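Local coordinates for protein putative oxidoreductase (Bacteroides fragilis NCTC 9343, PDB 3FHL) that probably acts as a nucleotide-dependent oxidoreductase of the Gfo/Idh/MocA family, pairing an NAD-binding Rossmann fold with a C-terminal alpha/beta domain, at residues L250-A264 with W276-E290. Residues are numbered along the deposited sequence; the frame is centred on the assembly and turned at random.
Sequences LGSYVKYGVDKQEAA and WGEESEQEWGLLHTE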
loop_
_atom_site.group_PDB
_atom_site.type_symbol
_atom_site.label_atom_id
_atom_site.label_comp_id
_atom_site.label_asym_id
_atom_site.label_seq_id
_atom_site.Cartn_x
_atom_site.Cartn_y
_atom_site.Cartn_z
ATOM N N LEU C 250 4.532 13.819 -14.591
ATOM C CA LEU C 250 5.912 14.006 -15.026
ATOM C C LEU C 250 6.913 13.179 -14.230
ATOM O O LEU C 250 8.066 13.012 -14.640
ATOM C CB LEU C 250 6.309 15.499 -14.948
ATOM C CG LEU C 250 5.672 16.456 -15.974
ATOM C CD1 LEU C 250 6.280 17.858 -15.862
ATOM C CD2 LEU C 250 5.838 15.930 -17.394
ATOM N N GLY C 251 6.491 12.694 -13.076
ATOM C CA GLY C 251 7.427 11.986 -12.230
ATOM C C GLY C 251 6.947 11.623 -10.854
ATOM O O GLY C 251 5.779 11.789 -10.531
ATOM N N SER C 252 7.884 11.135 -10.049
ATOM C CA SER C 252 7.609 10.587 -8.737
ATOM C C SER C 252 8.601 11.078 -7.699
ATOM O O SER C 252 9.724 11.447 -8.026
ATOM C CB SER C 252 7.664 9.054 -8.790
ATOM O OG SER C 252 6.722 8.553 -9.746
ATOM N N TYR C 253 8.159 11.061 -6.448
ATOM C CA TYR C 253 8.996 11.347 -5.302
ATOM C C TYR C 253 8.767 10.253 -4.266
ATOM O O TYR C 253 7.622 9.952 -3.922
ATOM C CB TYR C 253 8.633 12.714 -4.703
ATOM C CG TYR C 253 9.410 13.066 -3.459
ATOM C CD1 TYR C 253 10.772 13.410 -3.536
ATOM C CD2 TYR C 253 8.791 13.077 -2.214
ATOM C CE1 TYR C 253 11.489 13.737 -2.398
ATOM C CE2 TYR C 253 9.496 13.410 -1.066
ATOM C CZ TYR C 253 10.838 13.743 -1.166
ATOM O OH TYR C 253 11.514 14.066 -0.020
ATOM N N VAL C 254 9.861 9.668 -3.777
ATOM C CA VAL C 254 9.813 8.569 -2.814
ATOM C C VAL C 254 10.786 8.826 -1.660
ATOM O O VAL C 254 11.988 8.995 -1.872
ATOM C CB VAL C 254 10.180 7.195 -3.481
ATOM C CG1 VAL C 254 9.954 6.080 -2.515
ATOM C CG2 VAL C 254 9.353 6.937 -4.749
ATOM N N LYS C 255 10.265 8.803 -0.438
ATOM C CA LYS C 255 11.034 9.121 0.756
ATOM C C LYS C 255 10.911 8.000 1.794
ATOM O O LYS C 255 9.834 7.457 1.991
ATOM C CB LYS C 255 10.490 10.444 1.343
ATOM C CG LYS C 255 11.100 10.900 2.668
ATOM C CD LYS C 255 12.293 11.808 2.435
ATOM C CE LYS C 255 12.708 12.588 3.687
ATOM N NZ LYS C 255 13.236 11.713 4.770
ATOM N N TYR C 256 12.018 7.658 2.447
ATOM C CA TYR C 256 12.012 6.702 3.559
ATOM C C TYR C 256 12.419 7.359 4.864
ATOM O O TYR C 256 13.063 8.411 4.865
ATOM C CB TYR C 256 12.989 5.547 3.279
ATOM C CG TYR C 256 12.559 4.657 2.130
ATOM C CD1 TYR C 256 11.874 3.460 2.371
ATOM C CD2 TYR C 256 12.813 5.018 0.804
ATOM C CE1 TYR C 256 11.461 2.635 1.313
ATOM C CE2 TYR C 256 12.397 4.203 -0.261
ATOM C CZ TYR C 256 11.723 3.015 0.011
ATOM O OH TYR C 256 11.324 2.211 -1.025
ATOM N N GLY C 257 12.053 6.719 5.968
ATOM C CA GLY C 257 12.565 7.093 7.283
ATOM C C GLY C 257 11.600 7.996 8.015
ATOM O O GLY C 257 10.505 8.278 7.515
ATOM N N VAL C 258 12.007 8.456 9.199
ATOM C CA VAL C 258 11.194 9.389 9.978
ATOM C C VAL C 258 11.979 10.639 10.363
ATOM O O VAL C 258 13.208 10.666 10.300
ATOM C CB VAL C 258 10.601 8.748 11.266
ATOM C CG1 VAL C 258 9.465 7.783 10.917
ATOM C CG2 VAL C 258 11.688 8.073 12.097
ATOM N N ASP C 259 11.248 11.669 10.763
ATOM C CA ASP C 259 11.849 12.919 11.198
ATOM C C ASP C 259 12.686 12.687 12.460
ATOM O O ASP C 259 12.318 11.894 13.337
ATOM C CB ASP C 259 10.767 13.988 11.369
ATOM C CG ASP C 259 11.336 15.336 11.744
ATOM O OD1 ASP C 259 11.589 15.503 12.939
ATOM O OD2 ASP C 259 11.518 16.204 10.869
ATOM N N LYS C 260 13.824 13.368 12.523
ATOM C CA LYS C 260 14.832 13.120 13.554
ATOM C C LYS C 260 14.722 14.067 14.754
ATOM O O LYS C 260 15.471 13.918 15.726
ATOM C CB LYS C 260 16.231 13.260 12.944
ATOM C CG LYS C 260 16.358 12.749 11.492
ATOM C CD LYS C 260 17.517 13.444 10.736
ATOM C CE LYS C 260 18.895 13.040 11.284
ATOM N NZ LYS C 260 19.009 11.567 11.553
ATOM N N GLN C 261 13.803 15.032 14.690
ATOM C CA GLN C 261 13.686 16.055 15.747
ATOM C C GLN C 261 13.334 15.495 17.108
ATOM O O GLN C 261 13.958 15.871 18.098
ATOM C CB GLN C 261 12.666 17.131 15.384
ATOM C CG GLN C 261 13.125 18.093 14.323
ATOM C CD GLN C 261 12.013 19.033 13.934
ATOM O OE1 GLN C 261 11.918 20.147 14.453
ATOM N NE2 GLN C 261 11.134 18.574 13.054
ATOM N N GLU C 262 12.359 14.581 17.163
ATOM C CA GLU C 262 11.879 14.063 18.443
ATOM C C GLU C 262 12.972 13.307 19.210
ATOM O O GLU C 262 13.098 13.466 20.428
ATOM C CB GLU C 262 10.633 13.189 18.255
ATOM C CG GLU C 262 10.038 12.686 19.572
ATOM C CD GLU C 262 8.815 11.794 19.398
ATOM O OE1 GLU C 262 8.274 11.701 18.276
ATOM O OE2 GLU C 262 8.392 11.184 20.405
ATOM N N ALA C 263 13.772 12.518 18.496
ATOM C CA ALA C 263 14.930 11.852 19.106
ATOM C C ALA C 263 15.967 12.849 19.656
ATOM O O ALA C 263 16.480 12.664 20.762
ATOM C CB ALA C 263 15.590 10.883 18.119
ATOM N N ALA C 264 16.269 13.893 18.888
ATOM C CA ALA C 264 17.234 14.900 19.325
ATOM C C ALA C 264 16.706 15.635 20.544
ATOM O O ALA C 264 17.434 15.829 21.526
ATOM C CB ALA C 264 17.556 15.870 18.199
ATOM N N TRP C 276 19.382 22.756 12.555
ATOM C CA TRP C 276 18.273 22.056 13.200
ATOM C C TRP C 276 17.242 21.524 12.188
ATOM O O TRP C 276 16.821 22.253 11.298
ATOM C CB TRP C 276 17.559 22.949 14.203
ATOM C CG TRP C 276 16.492 22.209 14.910
ATOM C CD1 TRP C 276 15.153 22.243 14.646
ATOM C CD2 TRP C 276 16.671 21.266 15.983
ATOM N NE1 TRP C 276 14.486 21.383 15.499
ATOM C CE2 TRP C 276 15.396 20.776 16.325
ATOM C CE3 TRP C 276 17.791 20.785 16.674
ATOM C CZ2 TRP C 276 15.201 19.838 17.347
ATOM C CZ3 TRP C 276 17.599 19.859 17.690
ATOM C CH2 TRP C 276 16.314 19.404 18.022
ATOM N N GLY C 277 16.865 20.257 12.346
ATOM C CA GLY C 277 15.871 19.610 11.476
ATOM C C GLY C 277 16.404 19.148 10.128
ATOM O O GLY C 277 15.663 18.560 9.325
ATOM N N GLU C 278 17.685 19.410 9.865
ATOM C CA GLU C 278 18.281 19.024 8.587
ATOM C C GLU C 278 18.434 17.509 8.468
ATOM O O GLU C 278 18.627 16.801 9.474
ATOM C CB GLU C 278 19.631 19.720 8.350
ATOM C CG GLU C 278 19.525 21.206 8.001
ATOM C CD GLU C 278 20.863 21.841 7.601
ATOM O OE1 GLU C 278 21.923 21.183 7.726
ATOM O OE2 GLU C 278 20.843 23.010 7.164
ATOM N N GLU C 279 18.338 17.032 7.227
ATOM C CA GLU C 279 18.560 15.629 6.900
ATOM C C GLU C 279 19.779 15.488 6.014
ATOM O O GLU C 279 20.137 16.412 5.278
ATOM C CB GLU C 279 17.350 15.049 6.157
ATOM C CG GLU C 279 16.063 15.042 6.951
ATOM C CD GLU C 279 14.898 14.473 6.165
ATOM O OE1 GLU C 279 14.575 15.009 5.072
ATOM O OE2 GLU C 279 14.293 13.506 6.663
ATOM N N SER C 280 20.404 14.314 6.075
ATOM C CA SER C 280 21.533 13.990 5.214
ATOM C C SER C 280 21.051 13.627 3.814
ATOM O O SER C 280 19.850 13.416 3.595
ATOM C CB SER C 280 22.321 12.822 5.799
ATOM O OG SER C 280 21.529 11.646 5.831
ATOM N N GLU C 281 21.991 13.545 2.874
ATOM C CA GLU C 281 21.690 13.148 1.492
ATOM C C GLU C 281 21.037 11.755 1.406
ATOM O O GLU C 281 20.145 11.525 0.580
ATOM C CB GLU C 281 22.952 13.254 0.616
ATOM C CG GLU C 281 23.017 12.283 -0.578
ATOM C CD GLU C 281 23.539 12.913 -1.865
ATOM O OE1 GLU C 281 23.896 14.113 -1.857
ATOM O OE2 GLU C 281 23.583 12.197 -2.892
ATOM N N GLN C 282 21.474 10.862 2.291
ATOM C CA GLN C 282 20.954 9.505 2.427
ATOM C C GLN C 282 19.489 9.496 2.893
ATOM O O GLN C 282 18.695 8.669 2.439
ATOM C CB GLN C 282 21.841 8.748 3.419
ATOM C CG GLN C 282 21.575 7.261 3.572
ATOM C CD GLN C 282 22.642 6.568 4.424
ATOM O OE1 GLN C 282 22.333 5.945 5.444
ATOM N NE2 GLN C 282 23.905 6.689 4.012
ATOM N N GLU C 283 19.142 10.428 3.780
ATOM C CA GLU C 283 17.794 10.538 4.321
ATOM C C GLU C 283 16.850 11.245 3.360
ATOM O O GLU C 283 15.650 10.984 3.381
ATOM C CB GLU C 283 17.803 11.239 5.682
ATOM C CG GLU C 283 18.394 10.370 6.784
ATOM C CD GLU C 283 18.919 11.145 7.985
ATOM O OE1 GLU C 283 19.231 10.488 9.008
ATOM O OE2 GLU C 283 19.029 12.388 7.921
ATOM N N TRP C 284 17.382 12.114 2.502
ATOM C CA TRP C 284 16.546 12.822 1.522
ATOM C C TRP C 284 15.801 11.855 0.615
ATOM O O TRP C 284 16.260 10.742 0.374
ATOM C CB TRP C 284 17.373 13.758 0.636
ATOM C CG TRP C 284 17.961 14.972 1.320
ATOM C CD1 TRP C 284 17.553 15.549 2.491
ATOM C CD2 TRP C 284 19.057 15.765 0.842
ATOM N NE1 TRP C 284 18.343 16.643 2.781
ATOM C CE2 TRP C 284 19.268 16.800 1.784
ATOM C CE3 TRP C 284 19.876 15.705 -0.298
ATOM C CZ2 TRP C 284 20.269 17.770 1.622
ATOM C CZ3 TRP C 284 20.884 16.663 -0.453
ATOM C CH2 TRP C 284 21.067 17.681 0.506
ATOM N N GLY C 285 14.663 12.296 0.101
ATOM C CA GLY C 285 13.877 11.495 -0.825
ATOM C C GLY C 285 14.444 11.536 -2.217
ATOM O O GLY C 285 15.207 12.436 -2.552
ATOM N N LEU C 286 14.078 10.542 -3.020
ATOM C CA LEU C 286 14.476 10.470 -4.411
ATOM C C LEU C 286 13.449 11.163 -5.306
ATOM O O LEU C 286 12.259 10.819 -5.308
ATOM C CB LEU C 286 14.617 9.001 -4.842
ATOM C CG LEU C 286 15.114 8.761 -6.271
ATOM C CD1 LEU C 286 16.576 9.203 -6.402
ATOM C CD2 LEU C 286 14.976 7.296 -6.644
ATOM N N LEU C 287 13.918 12.106 -6.105
ATOM C CA LEU C 287 13.047 12.756 -7.077
ATOM C C LEU C 287 13.380 12.240 -8.469
ATOM O O LEU C 287 14.523 12.340 -8.920
ATOM C CB LEU C 287 13.197 14.275 -6.997
ATOM C CG LEU C 287 12.521 15.134 -8.064
ATOM C CD1 LEU C 287 11.002 15.160 -7.858
ATOM C CD2 LEU C 287 13.116 16.541 -8.054
ATOM N N HIS C 288 12.382 11.689 -9.145
ATOM C CA HIS C 288 12.571 11.133 -10.481
ATOM C C HIS C 288 11.511 11.770 -11.344
ATOM O O HIS C 288 10.356 11.382 -11.283
ATOM C CB HIS C 288 12.401 9.608 -10.448
ATOM C CG HIS C 288 12.740 8.917 -11.740
ATOM N ND1 HIS C 288 12.807 7.544 -11.847
ATOM C CD2 HIS C 288 13.026 9.403 -12.973
ATOM C CE1 HIS C 288 13.104 7.215 -13.092
ATOM N NE2 HIS C 288 13.241 8.324 -13.795
ATOM N N THR C 289 11.902 12.771 -12.126
ATOM C CA THR C 289 10.939 13.563 -12.888
ATOM C C THR C 289 11.602 14.183 -14.119
ATOM O O THR C 289 12.781 13.942 -14.385
ATOM C CB THR C 289 10.264 14.645 -11.980
ATOM O OG1 THR C 289 9.119 15.197 -12.639
ATOM C CG2 THR C 289 11.252 15.777 -11.598
ATOM N N GLU C 290 10.826 14.945 -14.881
ATOM C CA GLU C 290 11.329 15.683 -16.021
ATOM C C GLU C 290 11.467 17.150 -15.608
ATOM O O GLU C 290 10.482 17.784 -15.220
ATOM C CB GLU C 290 10.360 15.542 -17.198
ATOM C CG GLU C 290 10.865 16.108 -18.509
ATOM C CD GLU C 290 9.834 16.015 -19.624
ATOM O OE1 GLU C 290 10.010 15.160 -20.523
ATOM O OE2 GLU C 290 8.846 16.788 -19.602
HETATM O O HOH W 1 13.985 15.127 0.315
HETATM O O HOH W 2 14.656 8.621 1.656
HETATM O O HOH W 3 14.996 11.221 8.199
HETATM O O HOH W 4 14.201 16.355 10.561
#
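Lys-255 leaves the end of strand 252-255 and threads its side chain along the backbone of 283-285. Its CB lies 4.2 Å from Gly-285 CA; CG is anti to the backbone N (chi1 176°), and a bend at chi2 (91°) lays CD 3.4 Å from Gly-285 N. CE touches both Glu-279 OE1 and Glu-283 O. At the tip, Lys-255 NZ donates to Glu-283 O from above the carbonyl plane and forms a salt bridge with Glu-279 OE2 (2.8 Å), met on the syn side but 30° out of the carboxylate plane. Water 3 ties the same OE2 to Val-258 O.

Before this lysine, the strands pair antiparallel: Ser-252 with His-288 and Val-254 with Leu-286 are hydrogen-bonded pairs flanking the non-hydrogen-bonded pair Tyr-253 and Leu-287. The Tyr-253 ring reaches Gly-285, where water 1 joins its OH to Gly-285 N; helix 129-139 packs against this tyrosine. Beyond the sheet, Lys-260 NZ meets Glu-283 OE1 at 2.8 Å, while Glu-283 OE2 accepts from Ser-280 N, which helps position the carboxylate. Trp-276 NE1 donates to Gln-261 OE1 (3.0 Å), which also accepts from Tyr-307 N.

Glu-239 of the second subunit bonds Ser-252 OG through its N and His-288 ND1 through OE1; Ser-252 OG also bonds His-247 ND1. Beyond the antiparallel pairing, two salt bridges and the Trp-276 to Gln-261 bond hold 255-261 to 276-283. Gripped by a carboxylate and a backbone carbonyl, buried Lys-255 is probably charged and pins 279-283 against the strand end.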